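Transcobalamin-1 (Homo sapiens, PDB 4KKI) binds vitamin B12 with femtomolar affinity, carrying the corrinoid and protecting it from the acidic environment of the stomach. Local coordinates at residues P384-I389 and T400-L405; S356-V361 and L426-S431; G138-N143 and N174-F179. One frame throughout, in Å; residues are numbered along the deposited sequence.

Contact 1: residues P384-I389 and T400-L405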
loop_
_atom_site.group_PDB
_atom_site.type_symbol
_atom_site.label_atom_id
_atom_site.label_comp_id
_atom_site.label_asym_id
_atom_site.label_seq_id
_atom_site.Cartn_x
_atom_site.Cartn_y
_atom_site.Cartn_z
ATOM N N PRO A 384 6.886 -9.976 8.595
ATOM C CA PRO A 384 6.190 -10.654 9.697
ATOM C C PRO A 384 4.949 -9.893 10.146
ATOM O O PRO A 384 5.044 -8.736 10.556
ATOM C CB PRO A 384 7.235 -10.661 10.820
ATOM C CG PRO A 384 8.545 -10.533 10.122
ATOM C CD PRO A 384 8.279 -9.651 8.941
ATOM N N TYR A 385 3.794 -10.544 10.069
ATOM C CA TYR A 385 2.535 -9.935 10.470
ATOM C C TYR A 385 1.960 -10.692 11.661
ATOM O O TYR A 385 1.849 -11.917 11.629
ATOM C CB TYR A 385 1.544 -9.948 9.301
ATOM C CG TYR A 385 0.197 -9.333 9.613
ATOM C CD1 TYR A 385 0.010 -7.956 9.560
ATOM C CD2 TYR A 385 -0.891 -10.129 9.952
ATOM C CE1 TYR A 385 -1.219 -7.388 9.844
ATOM C CE2 TYR A 385 -2.126 -9.570 10.238
ATOM C CZ TYR A 385 -2.285 -8.199 10.181
ATOM O OH TYR A 385 -3.509 -7.637 10.464
ATOM N N ILE A 386 1.601 -9.960 12.714
ATOM C CA ILE A 386 1.059 -10.573 13.923
ATOM C C ILE A 386 -0.436 -10.841 13.785
ATOM O O ILE A 386 -1.243 -9.911 13.721
ATOM C CB ILE A 386 1.302 -9.696 15.168
ATOM C CG1 ILE A 386 2.778 -9.303 15.269
ATOM C CG2 ILE A 386 0.843 -10.420 16.428
ATOM C CD1 ILE A 386 3.729 -10.483 15.254
ATOM N N THR A 387 -0.799 -12.119 13.740
ATOM C CA THR A 387 -2.191 -12.515 13.554
ATOM C C THR A 387 -2.860 -12.883 14.871
ATOM O O THR A 387 -3.997 -12.487 15.130
ATOM C CB THR A 387 -2.316 -13.708 12.585
ATOM O OG1 THR A 387 -1.596 -14.831 13.109
ATOM C CG2 THR A 387 -1.757 -13.350 11.214
ATOM N N CYS A 388 -2.155 -13.646 15.701
ATOM C CA CYS A 388 -2.734 -14.134 16.946
ATOM C C CYS A 388 -1.792 -13.969 18.130
ATOM O O CYS A 388 -0.576 -14.109 17.996
ATOM C CB CYS A 388 -3.121 -15.611 16.822
ATOM S SG CYS A 388 -4.014 -16.065 15.318
ATOM N N ILE A 389 -2.370 -13.664 19.286
ATOM C CA ILE A 389 -1.667 -13.719 20.561
ATOM C C ILE A 389 -2.587 -14.397 21.571
ATOM O O ILE A 389 -3.775 -14.076 21.636
ATOM C CB ILE A 389 -1.282 -12.317 21.068
ATOM C CG1 ILE A 389 -0.337 -11.632 20.081
ATOM C CG2 ILE A 389 -0.632 -12.401 22.441
ATOM C CD1 ILE A 389 0.166 -10.294 20.550
ATOM N N THR A 400 -11.216 -6.529 13.597
ATOM C CA THR A 400 -10.308 -6.527 14.736
ATOM C C THR A 400 -8.891 -6.873 14.301
ATOM O O THR A 400 -8.697 -7.613 13.337
ATOM C CB THR A 400 -10.744 -7.549 15.797
ATOM O OG1 THR A 400 -10.676 -8.870 15.242
ATOM C CG2 THR A 400 -12.162 -7.271 16.261
ATOM N N TYR A 401 -7.902 -6.345 15.017
ATOM C CA TYR A 401 -6.505 -6.636 14.709
ATOM C C TYR A 401 -5.580 -6.302 15.874
ATOM O O TYR A 401 -5.980 -5.639 16.829
ATOM C CB TYR A 401 -6.058 -5.868 13.467
ATOM C CG TYR A 401 -5.813 -4.393 13.702
ATOM C CD1 TYR A 401 -6.871 -3.515 13.907
ATOM C CD2 TYR A 401 -4.523 -3.876 13.708
ATOM C CE1 TYR A 401 -6.651 -2.166 14.118
ATOM C CE2 TYR A 401 -4.293 -2.528 13.917
ATOM C CZ TYR A 401 -5.360 -1.678 14.121
ATOM O OH TYR A 401 -5.137 -0.337 14.329
ATOM N N TRP A 402 -4.339 -6.769 15.783
ATOM C CA TRP A 402 -3.326 -6.440 16.776
ATOM C C TRP A 402 -2.540 -5.211 16.330
ATOM O O TRP A 402 -1.988 -5.179 15.230
ATOM C CB TRP A 402 -2.386 -7.625 17.013
ATOM C CG TRP A 402 -3.053 -8.799 17.670
ATOM C CD1 TRP A 402 -3.498 -9.938 17.063
ATOM C CD2 TRP A 402 -3.354 -8.946 19.063
ATOM N NE1 TRP A 402 -4.055 -10.785 17.989
ATOM C CE2 TRP A 402 -3.979 -10.198 19.230
ATOM C CE3 TRP A 402 -3.155 -8.139 20.190
ATOM C CZ2 TRP A 402 -4.407 -10.665 20.470
ATOM C CZ3 TRP A 402 -3.582 -8.604 21.424
ATOM C CH2 TRP A 402 -4.201 -9.854 21.554
ATOM N N GLU A 403 -2.502 -4.201 17.192
ATOM C CA GLU A 403 -1.843 -2.939 16.876
ATOM C C GLU A 403 -0.529 -2.804 17.638
ATOM O O GLU A 403 -0.454 -3.120 18.826
ATOM C CB GLU A 403 -2.769 -1.768 17.208
ATOM C CG GLU A 403 -2.230 -0.403 16.829
ATOM C CD GLU A 403 -3.122 0.725 17.314
ATOM O OE1 GLU A 403 -2.995 1.853 16.795
ATOM O OE2 GLU A 403 -3.951 0.482 18.218
ATOM N N LEU A 404 0.506 -2.336 16.949
ATOM C CA LEU A 404 1.814 -2.155 17.567
ATOM C C LEU A 404 2.011 -0.698 17.971
ATOM O O LEU A 404 1.817 0.209 17.161
ATOM C CB LEU A 404 2.920 -2.589 16.607
ATOM C CG LEU A 404 2.743 -3.954 15.938
ATOM C CD1 LEU A 404 3.948 -4.270 15.073
ATOM C CD2 LEU A 404 2.507 -5.057 16.969
ATOM N N LEU A 405 2.387 -0.474 19.228
ATOM C CA LEU A 405 2.547 0.886 19.734
ATOM C C LEU A 405 3.823 1.080 20.544
ATOM O O LEU A 405 4.356 0.138 21.131
ATOM C CB LEU A 405 1.341 1.302 20.585
ATOM C CG LEU A 405 -0.044 1.275 19.935
ATOM C CD1 LEU A 405 -0.722 -0.055 20.209
ATOM C CD2 LEU A 405 -0.904 2.433 20.418
HETATM O O HOH W 1 -3.559 -8.297 13.500
#
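Trp402 reaches from strand 400-405 across to the backbone and Ile389 of strand 384-389, and it contributes the largest single share of the surface buried here. Its CB lies 4.3 Å from Ile386 CG2, an apolar touch at the root of the side chain. CG is anti to its own carbonyl carbon (chi1 -67°), beside the backbone N; beyond it the indole lies against Thr387 to Ile389. Trp402 CD1 comes first, 3.2 Å from Thr387 O, which sits at the ring edge in the indole plane. The neighbouring Trp402 NE1 passes 3.7 Å from Cys388 CA, and its hydrogen bond goes to Leu392 O. Farther out one face of the six-membered ring packs against Ile389, whose CB stands 3.9 Å from the Trp402 ring centroid and 24° off the normal, a CH-pi contact over the face. Ile389 CG1 and CD1 continue over the same indole toward CD2 and CE3, while Trp402 CZ2 lies 3.6 Å from Ile389 CB.

The strands belong to different sheets of the globular C-terminal beta domain, and their directions differ by 121°, so side chains and a water join them where neighbours in one sheet would use backbone bonds. Thr387 and Cys388 form a classic beta bulge opposite Thr376, and Cys388 is tied to Cys393 by a disulfide.

Beside the indole, a water donates to Ile386 O at 2.8 Å and accepts from Trp402 N at 2.9 Å; it also bonds Tyr385 OH. Tyr385, Ile386, Trp402 and Leu404 all belong to the cyanocobalamin site, where Ile386 O and Trp402 O bond the same ligand nitrogen and Leu404 N bonds a ligand oxygen.

Contact 2: residues S356-V361 and L426-S431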
loop_
_atom_site.group_PDB
_atom_site.type_symbol
_atom_site.label_atom_id
_atom_site.label_comp_id
_atom_site.label_asym_id
_atom_site.label_seq_id
_atom_site.Cartn_x
_atom_site.Cartn_y
_atom_site.Cartn_z
ATOM N N SER A 356 17.979 -4.554 18.218
ATOM C CA SER A 356 16.990 -5.603 18.038
ATOM C C SER A 356 15.696 -4.990 17.535
ATOM O O SER A 356 15.439 -3.813 17.746
ATOM C CB SER A 356 16.745 -6.335 19.353
ATOM O OG SER A 356 17.713 -7.338 19.572
ATOM N N VAL A 357 14.877 -5.787 16.868
ATOM C CA VAL A 357 13.601 -5.282 16.387
ATOM C C VAL A 357 12.467 -5.621 17.347
ATOM O O VAL A 357 12.640 -6.408 18.277
ATOM C CB VAL A 357 13.266 -5.803 14.972
ATOM C CG1 VAL A 357 14.290 -5.295 13.968
ATOM C CG2 VAL A 357 13.195 -7.325 14.958
ATOM N N PHE A 358 11.312 -5.007 17.107
ATOM C CA PHE A 358 10.118 -5.212 17.916
ATOM C C PHE A 358 9.765 -6.699 18.026
ATOM O O PHE A 358 9.306 -7.158 19.070
ATOM C CB PHE A 358 8.955 -4.426 17.300
ATOM C CG PHE A 358 7.753 -4.289 18.197
ATOM C CD1 PHE A 358 6.866 -5.340 18.362
ATOM C CD2 PHE A 358 7.490 -3.092 18.843
ATOM C CE1 PHE A 358 5.756 -5.210 19.174
ATOM C CE2 PHE A 358 6.378 -2.956 19.656
ATOM C CZ PHE A 358 5.510 -4.017 19.819
ATOM N N LEU A 359 9.988 -7.445 16.947
ATOM C CA LEU A 359 9.687 -8.875 16.924
ATOM C C LEU A 359 10.564 -9.661 17.900
ATOM O O LEU A 359 10.108 -10.622 18.520
ATOM C CB LEU A 359 9.849 -9.437 15.511
ATOM C CG LEU A 359 9.479 -10.907 15.304
ATOM C CD1 LEU A 359 8.018 -11.143 15.644
ATOM C CD2 LEU A 359 9.774 -11.338 13.873
ATOM N N SER A 360 11.822 -9.251 18.025
ATOM C CA SER A 360 12.751 -9.910 18.935
ATOM C C SER A 360 12.265 -9.790 20.377
ATOM O O SER A 360 12.401 -10.724 21.169
ATOM C CB SER A 360 14.157 -9.320 18.791
ATOM O OG SER A 360 14.643 -9.484 17.470
ATOM N N VAL A 361 11.693 -8.635 20.705
ATOM C CA VAL A 361 11.113 -8.404 22.022
ATOM C C VAL A 361 9.982 -9.390 22.281
ATOM O O VAL A 361 9.914 -10.008 23.346
ATOM C CB VAL A 361 10.583 -6.961 22.153
ATOM C CG1 VAL A 361 9.741 -6.805 23.411
ATOM C CG2 VAL A 361 11.737 -5.969 22.146
ATOM N N LEU A 426 6.798 -0.417 24.815
ATOM C CA LEU A 426 6.298 -1.195 23.686
ATOM C C LEU A 426 4.996 -1.894 24.044
ATOM O O LEU A 426 4.853 -2.442 25.137
ATOM C CB LEU A 426 7.333 -2.228 23.255
ATOM C CG LEU A 426 8.716 -1.668 22.937
ATOM C CD1 LEU A 426 9.645 -2.789 22.516
ATOM C CD2 LEU A 426 8.622 -0.603 21.856
ATOM N N GLU A 427 4.046 -1.885 23.117
ATOM C CA GLU A 427 2.743 -2.474 23.386
ATOM C C GLU A 427 2.126 -3.096 22.143
ATOM O O GLU A 427 2.167 -2.516 21.059
ATOM C CB GLU A 427 1.800 -1.419 23.963
ATOM C CG GLU A 427 0.395 -1.920 24.250
ATOM C CD GLU A 427 -0.504 -0.832 24.798
ATOM O OE1 GLU A 427 0.019 0.239 25.174
ATOM O OE2 GLU A 427 -1.734 -1.042 24.848
ATOM N N VAL A 428 1.564 -4.288 22.307
ATOM C CA VAL A 428 0.746 -4.890 21.268
ATOM C C VAL A 428 -0.699 -4.900 21.754
ATOM O O VAL A 428 -1.021 -5.543 22.752
ATOM C CB VAL A 428 1.195 -6.317 20.935
ATOM C CG1 VAL A 428 0.456 -6.817 19.705
ATOM C CG2 VAL A 428 2.697 -6.355 20.705
ATOM N N ARG A 429 -1.564 -4.182 21.043
ATOM C CA ARG A 429 -2.914 -3.905 21.519
ATOM C C ARG A 429 -4.005 -4.505 20.630
ATOM O O ARG A 429 -3.974 -4.366 19.408
ATOM C CB ARG A 429 -3.110 -2.390 21.638
ATOM C CG ARG A 429 -4.510 -1.943 22.030
ATOM C CD ARG A 429 -4.595 -0.422 22.082
ATOM N NE ARG A 429 -3.576 0.152 22.960
ATOM C CZ ARG A 429 -3.372 1.455 23.125
ATOM N NH1 ARG A 429 -4.117 2.335 22.472
ATOM N NH2 ARG A 429 -2.420 1.881 23.945
ATOM N N TRP A 430 -4.969 -5.169 21.258
ATOM C CA TRP A 430 -6.138 -5.684 20.557
ATOM C C TRP A 430 -7.065 -4.523 20.197
ATOM O O TRP A 430 -7.594 -3.855 21.081
ATOM C CB TRP A 430 -6.863 -6.696 21.443
ATOM C CG TRP A 430 -8.073 -7.307 20.821
ATOM C CD1 TRP A 430 -9.374 -7.065 21.154
ATOM C CD2 TRP A 430 -8.100 -8.265 19.758
ATOM N NE1 TRP A 430 -10.210 -7.815 20.365
ATOM C CE2 TRP A 430 -9.454 -8.559 19.499
ATOM C CE3 TRP A 430 -7.112 -8.904 19.002
ATOM C CZ2 TRP A 430 -9.845 -9.466 18.515
ATOM C CZ3 TRP A 430 -7.503 -9.803 18.025
ATOM C CH2 TRP A 430 -8.858 -10.075 17.789
ATOM N N SER A 431 -7.255 -4.280 18.902
ATOM C CA SER A 431 -7.958 -3.076 18.460
ATOM C C SER A 431 -8.999 -3.321 17.367
ATOM O O SER A 431 -9.014 -4.372 16.727
ATOM C CB SER A 431 -6.951 -2.030 17.980
ATOM O OG SER A 431 -5.941 -1.812 18.948
#
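The packing of helix 358-368 on the mixed sheet of the C-terminal beta domain begins at the first turn of the helix, where Phe358 and Val361 meet Leu426 and Val428 of strand 426-431. Phe358 carries the contact. Its CG is anti to the backbone N (chi1 -167°), and the ring beyond extends toward the strand. Val428 CG2 meets the ring edge in its plane, 3.6 Å from Phe358 CE1. Glu427 O also lies near the ring plane, 3.9 Å from Phe358 CZ. On the CE2 side, Leu426 and the phenylalanine slide past each other in opposite directions: Leu426 CB is 3.8 Å from Phe358 CE2, with Leu426 CD2 beside the same ring atom. The other leucine methyl, Leu426 CD1, turns to Val361, one helical turn on from Phe358, and touches its CG2 at 3.8 Å. An alanine at Phe358 would probably open a gap between the helix and the strand, leaving Val428 CG2 and the CB and CD2 of Leu426 without their aromatic partner.

Glu427 points away from the helix; Arg429 grips its carboxylate side-on through NE and NH2, and Arg341 supplies a second salt bridge. Leu404 and Leu411, both cobalamin-binding residues, pack against the same Phe358. This is a helix packed across one face of a mixed sheet, consistent with the ubiquitin-like beta-grasp fold of this domain's family clan.

Contact 3: residues G138-N143 and N174-F179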
loop_
_atom_site.group_PDB
_atom_site.type_symbol
_atom_site.label_atom_id
_atom_site.label_comp_id
_atom_site.label_asym_id
_atom_site.label_seq_id
_atom_site.Cartn_x
_atom_site.Cartn_y
_atom_site.Cartn_z
ATOM N N GLY A 138 -21.114 -3.943 5.642
ATOM C CA GLY A 138 -20.306 -2.974 4.927
ATOM C C GLY A 138 -18.816 -3.267 4.909
ATOM O O GLY A 138 -18.040 -2.486 4.367
ATOM N N THR A 139 -18.410 -4.383 5.503
ATOM C CA THR A 139 -17.001 -4.773 5.505
ATOM C C THR A 139 -16.680 -5.653 4.299
ATOM O O THR A 139 -17.293 -6.703 4.110
ATOM C CB THR A 139 -16.614 -5.523 6.798
ATOM O OG1 THR A 139 -16.988 -4.739 7.935
ATOM C CG2 THR A 139 -15.121 -5.775 6.842
ATOM N N PRO A 140 -15.717 -5.223 3.471
ATOM C CA PRO A 140 -15.308 -6.023 2.314
ATOM C C PRO A 140 -14.510 -7.248 2.742
ATOM O O PRO A 140 -14.236 -7.418 3.931
ATOM C CB PRO A 140 -14.423 -5.059 1.523
ATOM C CG PRO A 140 -13.882 -4.128 2.548
ATOM C CD PRO A 140 -14.976 -3.954 3.558
ATOM N N LEU A 141 -14.158 -8.097 1.782
ATOM C CA LEU A 141 -13.331 -9.264 2.060
ATOM C C LEU A 141 -11.952 -8.820 2.521
ATOM O O LEU A 141 -11.356 -9.429 3.408
ATOM C CB LEU A 141 -13.216 -10.148 0.816
ATOM C CG LEU A 141 -14.450 -10.980 0.465
ATOM C CD1 LEU A 141 -14.275 -11.676 -0.877
ATOM C CD2 LEU A 141 -14.725 -11.996 1.564
ATOM N N THR A 142 -11.457 -7.745 1.915
ATOM C CA THR A 142 -10.162 -7.186 2.278
ATOM C C THR A 142 -10.304 -5.783 2.873
ATOM O O THR A 142 -10.492 -5.629 4.078
ATOM C CB THR A 142 -9.207 -7.143 1.072
ATOM O OG1 THR A 142 -9.770 -6.323 0.040
ATOM C CG2 THR A 142 -8.975 -8.546 0.529
ATOM N N ASN A 143 -10.217 -4.766 2.022
ATOM C CA ASN A 143 -10.251 -3.383 2.482
ATOM C C ASN A 143 -10.516 -2.424 1.324
ATOM O O ASN A 143 -10.620 -2.850 0.174
ATOM C CB ASN A 143 -8.931 -3.030 3.164
ATOM C CG ASN A 143 -7.732 -3.367 2.306
ATOM O OD1 ASN A 143 -7.477 -2.710 1.299
ATOM N ND2 ASN A 143 -6.994 -4.400 2.692
ATOM N N ASN A 174 -17.596 6.934 4.466
ATOM C CA ASN A 174 -17.609 5.494 4.709
ATOM C C ASN A 174 -16.542 5.097 5.721
ATOM O O ASN A 174 -15.413 5.583 5.668
ATOM C CB ASN A 174 -17.404 4.718 3.407
ATOM C CG ASN A 174 -17.626 3.227 3.576
ATOM O OD1 ASN A 174 -16.765 2.510 4.089
ATOM N ND2 ASN A 174 -18.784 2.750 3.136
ATOM N N LYS A 175 -16.910 4.206 6.635
ATOM C CA LYS A 175 -16.041 3.826 7.744
ATOM C C LYS A 175 -14.731 3.185 7.292
ATOM O O LYS A 175 -13.725 3.251 7.999
ATOM C CB LYS A 175 -16.780 2.881 8.696
ATOM C CG LYS A 175 -17.277 1.603 8.039
ATOM C CD LYS A 175 -17.946 0.681 9.047
ATOM C CE LYS A 175 -18.403 -0.613 8.390
ATOM N NZ LYS A 175 -19.032 -1.546 9.367
ATOM N N ASN A 176 -14.742 2.575 6.111
ATOM C CA ASN A 176 -13.581 1.838 5.624
ATOM C C ASN A 176 -12.399 2.718 5.236
ATOM O O ASN A 176 -11.326 2.214 4.902
ATOM C CB ASN A 176 -13.969 0.932 4.456
ATOM C CG ASN A 176 -14.857 -0.214 4.885
ATOM O OD1 ASN A 176 -14.384 -1.202 5.442
ATOM N ND2 ASN A 176 -16.155 -0.089 4.624
ATOM N N TYR A 177 -12.600 4.031 5.277
ATOM C CA TYR A 177 -11.520 4.973 5.026
ATOM C C TYR A 177 -10.733 5.226 6.305
ATOM O O TYR A 177 -9.694 5.886 6.284
ATOM C CB TYR A 177 -12.073 6.298 4.498
ATOM C CG TYR A 177 -12.441 6.291 3.032
ATOM C CD1 TYR A 177 -11.460 6.266 2.049
ATOM C CD2 TYR A 177 -13.770 6.337 2.631
ATOM C CE1 TYR A 177 -11.793 6.274 0.704
ATOM C CE2 TYR A 177 -14.112 6.344 1.291
ATOM C CZ TYR A 177 -13.121 6.313 0.333
ATOM O OH TYR A 177 -13.465 6.321 -1.000
ATOM N N TYR A 178 -11.234 4.695 7.416
ATOM C CA TYR A 178 -10.658 4.976 8.727
ATOM C C TYR A 178 -10.271 3.707 9.482
ATOM O O TYR A 178 -11.016 2.728 9.500
ATOM C CB TYR A 178 -11.638 5.799 9.569
ATOM C CG TYR A 178 -12.135 7.049 8.878
ATOM C CD1 TYR A 178 -13.258 7.014 8.062
ATOM C CD2 TYR A 178 -11.480 8.263 9.039
ATOM C CE1 TYR A 178 -13.714 8.152 7.425
ATOM C CE2 TYR A 178 -11.930 9.408 8.406
ATOM C CZ TYR A 178 -13.047 9.344 7.600
ATOM O OH TYR A 178 -13.502 10.477 6.966
ATOM N N PHE A 179 -9.094 3.732 10.096
ATOM C CA PHE A 179 -8.678 2.669 10.998
ATOM C C PHE A 179 -8.696 3.223 12.414
ATOM O O PHE A 179 -7.709 3.789 12.881
ATOM C CB PHE A 179 -7.282 2.165 10.637
ATOM C CG PHE A 179 -7.213 1.484 9.302
ATOM C CD1 PHE A 179 -8.282 0.740 8.834
ATOM C CD2 PHE A 179 -6.081 1.595 8.512
ATOM C CE1 PHE A 179 -8.224 0.113 7.604
ATOM C CE2 PHE A 179 -6.017 0.972 7.279
ATOM C CZ PHE A 179 -7.089 0.230 6.826
#
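Asn174 OD1 is gripped by two N-H donors of Asn176, one from its side chain and one from its backbone. The amide ND2 of Asn176 approaches in the carbonyl plane, on a lone pair of Asn174 OD1, at 2.7 Å. The backbone N of Asn176 donates to the same oxygen at 2.9 Å, tilted 21° from that plane, and this bond closes an Asx turn. The second N-H of Asn176 ND2 donates to Gly138 O of the facing loop at 3.1 Å, with an N-H...O angle of 151°. This is the hydrogen bond that joins the two segments. The two bonds of ND2, to Asn174 OD1 and Gly138 O, fix the rotation of the Asn176 amide. Asn176 OD1, at the other end of the amide, meets Pro140 CD tip to tip at 3.4 Å.

Lys175 crosses Thr139 at about a right angle. Its CG lies between the backbone N and the carbonyl carbon (chi1 59°), and the chain beyond is extended, bringing Lys175 CE to 4.4 Å from Gly138 C. The ammonium bonds Asn137 O. Gly138 has positive phi, and a CB there would be jammed against the preceding carbonyl oxygen as well as pointing at the lysine chain.

The loop then runs into Thr142 and Asn143, where Thr142 O and Asn143 ND2 bond cyanocobalamin and Asn143 is the N-cap of helix 144-156. An Asx turn opening a 3-10 segment is thus joined to an inter-helix loop of the alpha6-alpha6 barrel that forms part of the cobalamin site.

Contact 3 comes first along the chain, in the N-terminal alpha domain; contacts 1 and 2 follow in the C-terminal beta domain, with contact 1 nested inside the loop closed by contact 2. Those two have centres about 9 Å apart and share a mixed sheet, in which strands 400-406 and 426-432 are antiparallel neighbours; Trp402 and Trp430 also pack edge-to-face between them. Contact 3 lies about 18 Å from contact 1 and about 25 Å from contact 2, centre to centre, and touches neither. Contacts 1 and 3 nevertheless both hold residues that bind cyanocobalamin, so the vitamin is held between the two domains, with contact 2 behind the beta-domain side.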